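Endonuclease 8-like 3 (Homo sapiens, PDB 7JL5) belongs to the Nei-like family of DNA glycosylases and carries two GRF zinc fingers in tandem, each holding a zinc ion. Local coordinates at residues F54-H59 / F80-L84. Sequence-based numbering, arbitrary orientation.
Sequences FPFCNH and FVCPL. With ZN (zinc ion), chain D.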
ATOM      1  N   PHE A  54       5.490  -7.451   1.483  1.00 26.57           N
ATOM      2  CA  PHE A  54       4.156  -7.875   1.868  1.00 25.78           C
ATOM      3  C   PHE A  54       4.017  -9.389   1.722  1.00 23.49           C
ATOM      4  O   PHE A  54       4.748 -10.021   0.956  1.00 22.15           O
ATOM      5  CB  PHE A  54       3.100  -7.183   1.010  1.00 27.55           C
ATOM      6  CG  PHE A  54       2.885  -5.730   1.342  1.00 29.90           C
ATOM      7  CD1 PHE A  54       3.619  -5.100   2.337  1.00 32.44           C
ATOM      8  CD2 PHE A  54       1.936  -4.994   0.653  1.00 28.82           C
ATOM      9  CE1 PHE A  54       3.409  -3.765   2.634  1.00 33.11           C
ATOM     10  CE2 PHE A  54       1.722  -3.663   0.944  1.00 34.40           C
ATOM     11  CZ  PHE A  54       2.460  -3.046   1.936  1.00 35.54           C
ATOM     12  N   PRO A  55       3.083  -9.997   2.450  1.00 26.14           N
ATOM     13  CA  PRO A  55       2.820 -11.429   2.264  1.00 26.14           C
ATOM     14  C   PRO A  55       2.243 -11.714   0.885  1.00 25.26           C
ATOM     15  O   PRO A  55       1.853 -10.816   0.134  1.00 24.57           O
ATOM     16  CB  PRO A  55       1.815 -11.764   3.373  1.00 23.74           C
ATOM     17  CG  PRO A  55       1.225 -10.447   3.776  1.00 27.64           C
ATOM     18  CD  PRO A  55       2.310  -9.431   3.571  1.00 28.45           C
ATOM     19  N   PHE A  56       2.195 -13.001   0.555  1.00 26.58           N
ATOM     20  CA  PHE A  56       1.592 -13.478  -0.680  1.00 26.83           C
ATOM     21  C   PHE A  56       0.215 -14.051  -0.373  1.00 27.67           C
ATOM     22  O   PHE A  56       0.060 -14.826   0.577  1.00 24.88           O
ATOM     23  CB  PHE A  56       2.467 -14.543  -1.344  1.00 25.18           C
ATOM     24  CG  PHE A  56       3.804 -14.036  -1.796  1.00 31.85           C
ATOM     25  CD1 PHE A  56       3.964 -13.495  -3.062  1.00 32.00           C
ATOM     26  CD2 PHE A  56       4.905 -14.105  -0.960  1.00 30.21           C
ATOM     27  CE1 PHE A  56       5.193 -13.028  -3.481  1.00 30.47           C
ATOM     28  CE2 PHE A  56       6.138 -13.639  -1.374  1.00 29.31           C
ATOM     29  CZ  PHE A  56       6.282 -13.102  -2.637  1.00 29.80           C
ATOM     30  N   CYS A  57      -0.780 -13.666  -1.168  1.00 26.89           N
ATOM     31  CA  CYS A  57      -2.108 -14.238  -1.017  1.00 27.23           C
ATOM     32  C   CYS A  57      -2.110 -15.666  -1.562  1.00 31.74           C
ATOM     33  O   CYS A  57      -1.096 -16.182  -2.046  1.00 24.48           O
ATOM     34  CB  CYS A  57      -3.150 -13.371  -1.720  1.00 26.25           C
ATOM     35  SG  CYS A  57      -3.192 -13.523  -3.518  1.00 30.09           S
ATOM     36  N   ASN A  58      -3.268 -16.316  -1.488  1.00 25.87           N
ATOM     37  CA  ASN A  58      -3.354 -17.717  -1.882  1.00 29.32           C
ATOM     38  C   ASN A  58      -3.255 -17.918  -3.387  1.00 29.99           C
ATOM     39  O   ASN A  58      -3.116 -19.064  -3.828  1.00 29.95           O
ATOM     40  CB  ASN A  58      -4.651 -18.317  -1.346  1.00 34.23           C
ATOM     41  CG  ASN A  58      -4.658 -18.419   0.167  1.00 40.28           C
ATOM     42  OD1 ASN A  58      -5.525 -17.858   0.836  1.00 46.14           O
ATOM     43  ND2 ASN A  58      -3.678 -19.128   0.714  1.00 42.53           N
ATOM     44  N   HIS A  59      -3.320 -16.850  -4.180  1.00 34.90           N
ATOM     45  CA  HIS A  59      -3.057 -16.957  -5.609  1.00 43.42           C
ATOM     46  C   HIS A  59      -1.570 -17.012  -5.930  1.00 49.25           C
ATOM     47  O   HIS A  59      -1.208 -17.321  -7.071  1.00 55.61           O
ATOM     48  CB  HIS A  59      -3.664 -15.772  -6.365  1.00 48.72           C
ATOM     49  CG  HIS A  59      -5.144 -15.859  -6.560  1.00 42.41           C
ATOM     50  ND1 HIS A  59      -6.033 -15.066  -5.866  1.00 43.57           N
ATOM     51  CD2 HIS A  59      -5.892 -16.628  -7.386  1.00 41.82           C
ATOM     52  CE1 HIS A  59      -7.265 -15.349  -6.252  1.00 40.28           C
ATOM     53  NE2 HIS A  59      -7.206 -16.296  -7.170  1.00 44.30           N
ATOM     54  N   PHE A  80      -3.686  -7.372   5.395  1.00 37.75           N
ATOM     55  CA  PHE A  80      -3.357  -7.731   4.022  1.00 35.56           C
ATOM     56  C   PHE A  80      -4.459  -8.597   3.429  1.00 36.44           C
ATOM     57  O   PHE A  80      -5.016  -9.464   4.109  1.00 38.20           O
ATOM     58  CB  PHE A  80      -2.013  -8.466   3.954  1.00 34.25           C
ATOM     59  CG  PHE A  80      -0.846  -7.639   4.413  1.00 34.58           C
ATOM     60  CD1 PHE A  80      -0.304  -6.668   3.589  1.00 31.45           C
ATOM     61  CD2 PHE A  80      -0.293  -7.830   5.668  1.00 36.20           C
ATOM     62  CE1 PHE A  80       0.766  -5.904   4.008  1.00 32.44           C
ATOM     63  CE2 PHE A  80       0.779  -7.070   6.093  1.00 32.60           C
ATOM     64  CZ  PHE A  80       1.309  -6.105   5.261  1.00 32.22           C
ATOM     65  N   VAL A  81      -4.769  -8.358   2.153  1.00 34.73           N
ATOM     66  CA  VAL A  81      -5.831  -9.073   1.454  1.00 35.51           C
ATOM     67  C   VAL A  81      -5.395  -9.359   0.022  1.00 39.21           C
ATOM     68  O   VAL A  81      -4.378  -8.857  -0.458  1.00 45.20           O
ATOM     69  CB  VAL A  81      -7.160  -8.284   1.452  1.00 32.49           C
ATOM     70  CG1 VAL A  81      -7.682  -8.115   2.866  1.00 31.77           C
ATOM     71  CG2 VAL A  81      -6.968  -6.931   0.783  1.00 34.19           C
ATOM     72  N   CYS A  82      -6.189 -10.179  -0.658  1.00 36.31           N
ATOM     73  CA  CYS A  82      -5.961 -10.458  -2.069  1.00 36.80           C
ATOM     74  C   CYS A  82      -6.246  -9.268  -2.989  1.00 37.08           C
ATOM     75  O   CYS A  82      -7.274  -8.605  -2.840  1.00 36.64           O
ATOM     76  CB  CYS A  82      -6.908 -11.557  -2.541  1.00 44.11           C
ATOM     77  SG  CYS A  82      -6.664 -12.111  -4.234  1.00 30.05           S
ATOM     78  N   PRO A  83      -5.291  -8.914  -3.873  1.00 38.99           N
ATOM     79  CA  PRO A  83      -5.470  -7.690  -4.668  1.00 44.12           C
ATOM     80  C   PRO A  83      -6.239  -7.749  -5.979  1.00 44.57           C
ATOM     81  O   PRO A  83      -5.904  -7.008  -6.909  1.00 43.40           O
ATOM     82  CB  PRO A  83      -3.997  -7.355  -4.942  1.00 37.00           C
ATOM     83  CG  PRO A  83      -3.423  -8.724  -5.261  1.00 33.58           C
ATOM     84  CD  PRO A  83      -4.131  -9.686  -4.299  1.00 39.66           C
ATOM     85  N   LEU A  84      -7.269  -8.588  -6.083  1.00 42.80           N
ATOM     86  CA  LEU A  84      -7.843  -8.896  -7.386  1.00 48.39           C
ATOM     87  C   LEU A  84      -9.260  -8.380  -7.608  1.00 53.46           C
ATOM     88  O   LEU A  84      -9.744  -8.442  -8.744  1.00 57.97           O
ATOM     89  CB  LEU A  84      -7.838 -10.414  -7.620  1.00 44.17           C
ATOM     90  CG  LEU A  84      -6.515 -11.043  -8.053  1.00 43.44           C
ATOM     91  CD1 LEU A  84      -6.743 -12.486  -8.477  1.00 46.97           C
ATOM     92  CD2 LEU A  84      -5.869 -10.253  -9.177  1.00 45.96           C
TER
HETATM   93 ZN    ZN D 702      -5.442 -14.029  -3.997  1.00 27.77          ZN
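F80, near the end of strand 78-81, packs with its ring face against P55 and its edge toward F54 of the facing loop. Its CB passes P55 CG, and F80 CG lies 3.5 Å from P55 CG. The ring presents one face to the proline in a CH-pi contact, with P55 CD 3.5 Å from the F80 ring centroid and almost on its normal. CD2 meets P55 CG and CE2 P55 CD, while CD1 reaches both F54 CG and P55 CD. F80 CE1 points into the middle of the F54 ring, 3.4 Å from F54 CD1, and CZ lies near F54 CD1 and P55 CD. The F54 and F80 rings thus meet edge to face, planes at 59°, and M65 of strand 64-67 packs against both.

Farther along, C57 SG, C82 SG and H59 ND1 (2.2 Å) bind one zinc, completed by C90. C82 holds its SG anti to the backbone N (chi1 -175°), directed at the ion; shared coordination brings that sulfur to the H59 ring edge. C57 SG also accepts the backbone N-H of H59 over 3.4 Å, a bond that may temper the thiolate charge. Over one imidazole face, toward its rim, sits L84 CD1, 3.7 Å from H59 CE1.

A CHCC zinc site beside a three-stranded antiparallel sheet, here with Cys-X-His spacing, is characteristic of the GRF zinc finger, of the zinc beta-ribbon clan.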